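Local coordinates for B12-binding domain-containing protein (Kitasatospora setae, PDB 6WTE) that binds cobalamin and a [4Fe-4S] cluster and, as the radical SAM methylase TsrM, transfers methyl groups by a non-radical route, at residues A[221-226]-A[278-283]; A[241-246]-A[347-352]. One frame throughout, in Å; residues are numbered along the deposited sequence.

How the interactions relate
Interactions 1 and 2 both lie in the radical SAM core, their centres 14 Å apart and on the same side of the chain's centre. Their segments alternate along the sequence, 221-226, 241-246, 278-283, 347-352, so the two long-range connections cross. Strands 224-225 and 245-246 pair antiparallel and bring the first segments together, with Asn225 O 2.9 Å from Gly245 N in a probable hydrogen bond. From this small sheet, interaction 1 reaches the start of helix 278-294, while interaction 2 reaches the loop between helices 339-342 and 357-369. Together they tie the chain on both flanks of the cluster-binding cysteines, Cys227, Cys231 and Cys234, to later parts of the core.

Interaction 1 of 2, residues A[221-226]-A[278-283]; sequences ILTKNG and IAHAKN. With EDO (1,2-ethanediol), chain G.
One water joins three side chains from the two segments: Thr223 OG1 accepts its proton at 2.8 Å, Lys224 NZ donates to it at 2.8 Å, and His280 ND1 lies at the same hydrogen-bonding distance. The water lies in the plane of the imidazole, at the edge beside ND1. His280 places its ring here by swinging CG anti to the backbone N (chi1 -174°), which sends the ring out from helix 278-294 toward the loop. There CE1 comes within 3.2 Å of Thr223 O, approached obliquely to the ring, and Thr223 CB lies at the ring edge. The other ring nitrogen, NE2, is hydrogen-bonded to Arg247 O, and with both nitrogens engaged the ring has little freedom to rotate. Lys224 runs alongside the ring in the opposite sense, its CD 3.9 Å from His280 ND1, and its ammonium ends 3.7 Å from Ala281 CB; the small methyl leaves room for it. That ammonium also bonds to Phe274 O and Leu276 O, just before the helix. This lysine geometry holds for the conformer described, one of two. Thr223 suits its place because its hydroxyl can give to Asp271 OD2 while taking the water's proton. A leucine at His280 would probably leave the water without its ND1 partner and Arg247 O without its NE2 mate. Only 165 Å² is buried between the segments, yet every touching residue is buried, and the polar ends are satisfied by water, carbonyls and Asp271. With Lys224 NZ 4.5 Å from His280 ND1, the lysine's charge is likely to favour a neutral imidazole. The water-centred network joins strand 224-225, just before Cys227, to the start of helix 278-294.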
# COMPACT_ATOMS: atom_id res chain seq x y z
N ILE A 221 8.65 8.62 -3.86
CA ILE A 221 8.74 8.99 -5.26
C ILE A 221 8.10 7.88 -6.09
O ILE A 221 8.48 6.71 -5.96
CB ILE A 221 10.18 9.26 -5.72
CG1 ILE A 221 10.20 9.65 -7.20
CG2 ILE A 221 11.09 8.06 -5.45
CD1 ILE A 221 9.53 11.00 -7.49
N LEU A 222 7.15 8.26 -6.93
CA LEU A 222 6.51 7.34 -7.86
C LEU A 222 7.22 7.44 -9.20
O LEU A 222 7.48 8.54 -9.69
CB LEU A 222 5.04 7.70 -8.01
CG LEU A 222 4.27 6.89 -9.05
CD1 LEU A 222 4.15 5.45 -8.58
CD2 LEU A 222 2.89 7.51 -9.27
N THR A 223 7.54 6.29 -9.79
CA THR A 223 8.11 6.30 -11.14
C THR A 223 7.17 5.73 -12.19
O THR A 223 7.26 6.12 -13.36
CB THR A 223 9.45 5.54 -11.17
OG1 THR A 223 9.24 4.14 -11.42
CG2 THR A 223 10.20 5.71 -9.85
N LYS A 224 6.25 4.86 -11.79
CA LYS A 224 5.32 4.25 -12.74
C LYS A 224 4.16 3.65 -11.97
O LYS A 224 4.35 3.07 -10.90
CB LYS A 224 6.03 3.17 -13.58
CG LYS A 224 6.68 2.08 -12.75
CD LYS A 224 7.95 1.55 -13.41
CE LYS A 224 8.70 0.61 -12.48
NZ LYS A 224 10.07 0.29 -12.99
N ASN A 225 2.96 3.79 -12.51
CA ASN A 225 1.79 3.21 -11.89
C ASN A 225 1.49 1.83 -12.48
O ASN A 225 1.58 1.64 -13.69
CB ASN A 225 0.57 4.11 -12.06
CG ASN A 225 -0.67 3.54 -11.42
OD1 ASN A 225 -0.82 3.61 -10.20
ND2 ASN A 225 -1.55 2.94 -12.22
N GLY A 226 1.10 0.90 -11.62
CA GLY A 226 0.49 -0.34 -12.04
C GLY A 226 1.43 -1.53 -11.88
O GLY A 226 2.61 -1.40 -11.57
N ILE A 278 11.66 -3.01 -16.44
CA ILE A 278 13.04 -2.78 -16.01
C ILE A 278 13.72 -1.71 -16.84
O ILE A 278 14.60 -0.98 -16.34
CB ILE A 278 13.82 -4.11 -16.04
CG1 ILE A 278 15.27 -3.91 -15.56
CG2 ILE A 278 13.81 -4.70 -17.44
CD1 ILE A 278 15.39 -3.60 -14.07
N ALA A 279 13.36 -1.57 -18.12
CA ALA A 279 14.04 -0.59 -18.96
C ALA A 279 13.81 0.82 -18.44
O ALA A 279 14.73 1.65 -18.44
CB ALA A 279 13.58 -0.73 -20.41
N HIS A 280 12.58 1.11 -17.99
CA HIS A 280 12.28 2.41 -17.39
C HIS A 280 13.08 2.62 -16.11
O HIS A 280 13.62 3.71 -15.88
CB HIS A 280 10.78 2.50 -17.11
CG HIS A 280 10.33 3.84 -16.62
ND1 HIS A 280 10.18 4.13 -15.28
CD2 HIS A 280 9.94 4.95 -17.30
CE1 HIS A 280 9.75 5.37 -15.15
NE2 HIS A 280 9.59 5.89 -16.36
N ALA A 281 13.18 1.59 -15.26
CA ALA A 281 13.93 1.72 -14.02
C ALA A 281 15.40 2.02 -14.30
O ALA A 281 16.00 2.91 -13.68
CB ALA A 281 13.80 0.45 -13.19
N LYS A 282 16.00 1.29 -15.25
CA LYS A 282 17.40 1.52 -15.58
C LYS A 282 17.61 2.89 -16.21
O LYS A 282 18.59 3.57 -15.91
CB LYS A 282 17.92 0.42 -16.50
CG LYS A 282 18.15 -0.89 -15.78
CD LYS A 282 18.68 -1.96 -16.72
CE LYS A 282 19.15 -3.18 -15.94
NZ LYS A 282 19.72 -4.22 -16.85
N ASN A 283 16.69 3.32 -17.08
CA ASN A 283 16.80 4.67 -17.64
C ASN A 283 16.69 5.73 -16.56
O ASN A 283 17.38 6.76 -16.61
CB ASN A 283 15.72 4.89 -18.70
CG ASN A 283 16.04 4.20 -20.01
OD1 ASN A 283 17.20 3.93 -20.32
ND2 ASN A 283 15.01 3.93 -20.81
C1 EDO G . 10.65 -6.77 -16.66
O1 EDO G . 10.58 -5.52 -17.37
C2 EDO G . 9.24 -7.36 -16.58
O2 EDO G . 8.35 -6.41 -15.97
O HOH W 1 11.11 2.84 -13.02

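Interaction 2 of 2, residues A[241-246]-A[347-352]; sequences GTRYGQ and VTEKGG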
# COMPACT_ATOMS: atom_id res chain seq x y z
N GLY A 241 -3.85 -0.85 -11.34
CA GLY A 241 -3.94 -0.95 -12.79
C GLY A 241 -3.03 -2.07 -13.24
O GLY A 241 -1.99 -2.35 -12.65
N THR A 242 -3.44 -2.74 -14.32
CA THR A 242 -2.78 -3.95 -14.81
C THR A 242 -1.70 -3.68 -15.85
O THR A 242 -1.10 -4.64 -16.35
CB THR A 242 -3.81 -4.90 -15.43
OG1 THR A 242 -4.44 -4.25 -16.54
CG2 THR A 242 -4.87 -5.28 -14.40
N ARG A 243 -1.46 -2.42 -16.21
CA ARG A 243 -0.41 -2.07 -17.16
C ARG A 243 0.35 -0.86 -16.62
O ARG A 243 -0.16 -0.10 -15.79
CB ARG A 243 -0.98 -1.77 -18.55
CG ARG A 243 -1.63 -2.98 -19.23
CD ARG A 243 -0.62 -4.09 -19.51
NE ARG A 243 -1.26 -5.23 -20.16
CZ ARG A 243 -1.65 -6.34 -19.52
NH1 ARG A 243 -1.43 -6.46 -18.21
NH2 ARG A 243 -2.23 -7.32 -20.19
N TYR A 244 1.57 -0.68 -17.12
CA TYR A 244 2.44 0.36 -16.59
C TYR A 244 2.11 1.71 -17.22
O TYR A 244 2.15 1.87 -18.44
CB TYR A 244 3.91 -0.02 -16.82
CG TYR A 244 4.23 -1.27 -16.05
CD1 TYR A 244 4.25 -1.26 -14.67
CD2 TYR A 244 4.45 -2.48 -16.71
CE1 TYR A 244 4.51 -2.41 -13.95
CE2 TYR A 244 4.71 -3.64 -16.00
CZ TYR A 244 4.73 -3.59 -14.62
OH TYR A 244 4.98 -4.73 -13.89
N GLY A 245 1.75 2.66 -16.37
CA GLY A 245 1.70 4.06 -16.75
C GLY A 245 3.00 4.70 -16.31
O GLY A 245 3.14 5.08 -15.15
N GLN A 246 3.97 4.78 -17.23
CA GLN A 246 5.31 5.24 -16.89
C GLN A 246 5.35 6.76 -16.89
O GLN A 246 4.90 7.40 -17.84
CB GLN A 246 6.33 4.70 -17.90
CG GLN A 246 6.43 3.19 -17.97
CD GLN A 246 7.40 2.73 -19.03
OE1 GLN A 246 7.84 3.51 -19.88
NE2 GLN A 246 7.75 1.45 -19.00
N VAL A 347 2.80 -15.30 -9.86
CA VAL A 347 2.69 -15.63 -11.27
C VAL A 347 2.44 -14.38 -12.10
O VAL A 347 1.94 -13.36 -11.61
CB VAL A 347 1.56 -16.63 -11.53
CG1 VAL A 347 1.78 -17.90 -10.74
CG2 VAL A 347 0.26 -15.96 -11.13
N THR A 348 2.76 -14.49 -13.39
CA THR A 348 2.37 -13.51 -14.39
C THR A 348 0.89 -13.66 -14.74
O THR A 348 0.19 -14.53 -14.21
CB THR A 348 3.20 -13.68 -15.67
OG1 THR A 348 2.76 -14.86 -16.35
CG2 THR A 348 4.68 -13.81 -15.35
N GLU A 349 0.43 -12.82 -15.66
CA GLU A 349 -0.94 -12.93 -16.16
C GLU A 349 -1.16 -14.23 -16.92
O GLU A 349 -2.31 -14.69 -17.03
CB GLU A 349 -1.27 -11.75 -17.07
CG GLU A 349 -1.92 -10.59 -16.37
CD GLU A 349 -2.31 -9.49 -17.33
OE1 GLU A 349 -2.03 -9.64 -18.54
OE2 GLU A 349 -2.90 -8.49 -16.88
N LYS A 350 -0.11 -14.80 -17.49
CA LYS A 350 -0.21 -16.09 -18.17
C LYS A 350 -0.24 -17.26 -17.20
O LYS A 350 -0.53 -18.38 -17.63
CB LYS A 350 0.97 -16.26 -19.14
CG LYS A 350 1.34 -15.01 -19.93
CD LYS A 350 0.24 -14.56 -20.87
CE LYS A 350 0.13 -15.47 -22.08
NZ LYS A 350 -0.87 -14.99 -23.07
N GLY A 351 0.04 -17.03 -15.92
CA GLY A 351 -0.04 -18.06 -14.91
C GLY A 351 1.28 -18.74 -14.57
O GLY A 351 1.29 -19.63 -13.71
N GLY A 352 2.37 -18.35 -15.21
CA GLY A 352 3.66 -18.97 -14.93
C GLY A 352 4.44 -18.21 -13.88
O GLY A 352 4.26 -17.00 -13.69
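A salt bridge between the segment leaving helix 236-240, just past the cluster-binding CX3CX2C loop, and a type I beta turn, Thr348 to Gly351, marks this contact. Arg243 grips Glu349 end-on, with two nitrogens on two oxygens: NH1 gives a hydrogen bond to Glu349 OE2 at 2.8 Å, and NH2 gives one to Glu349 OE1 at 2.9 Å. The grip is not flat, since guanidinium and carboxylate planes stand 55° apart. OE1 offers its syn lone pair, whereas OE2 is met from above the carboxylate plane. A bend at chi2 (-65°) folds the arginine back over its own backbone, so that NH1 also donates to Thr242 O, 2.6 Å away and above the carbonyl plane. Together with the two bonds to Glu349, this bond limits how the guanidinium can turn. Glu349 extends beyond CG and reaches to the guanidinium, passing 4.0 Å from Thr242 CB with OE2. A long acidic chain and a long basic one suit a place where the nearest CA atoms, those of Thr242 and Glu349, are 9.3 Å apart. OE2 has a second cationic partner in Arg230 of the cluster-binding loop. Two arginines would probably hold this carboxylate in its ionised form. Gly351 closes the turn with positive phi, where a CB would jam against the preceding carbonyl O. Thr242 and Arg243 rest on Pro186, Gly245 pairs with Asn225 in the two-stranded sheet, and the turn lies between helices 339-342 and 357-369, with the side chain of Glu349 about 9 Å from the [4Fe-4S] cluster.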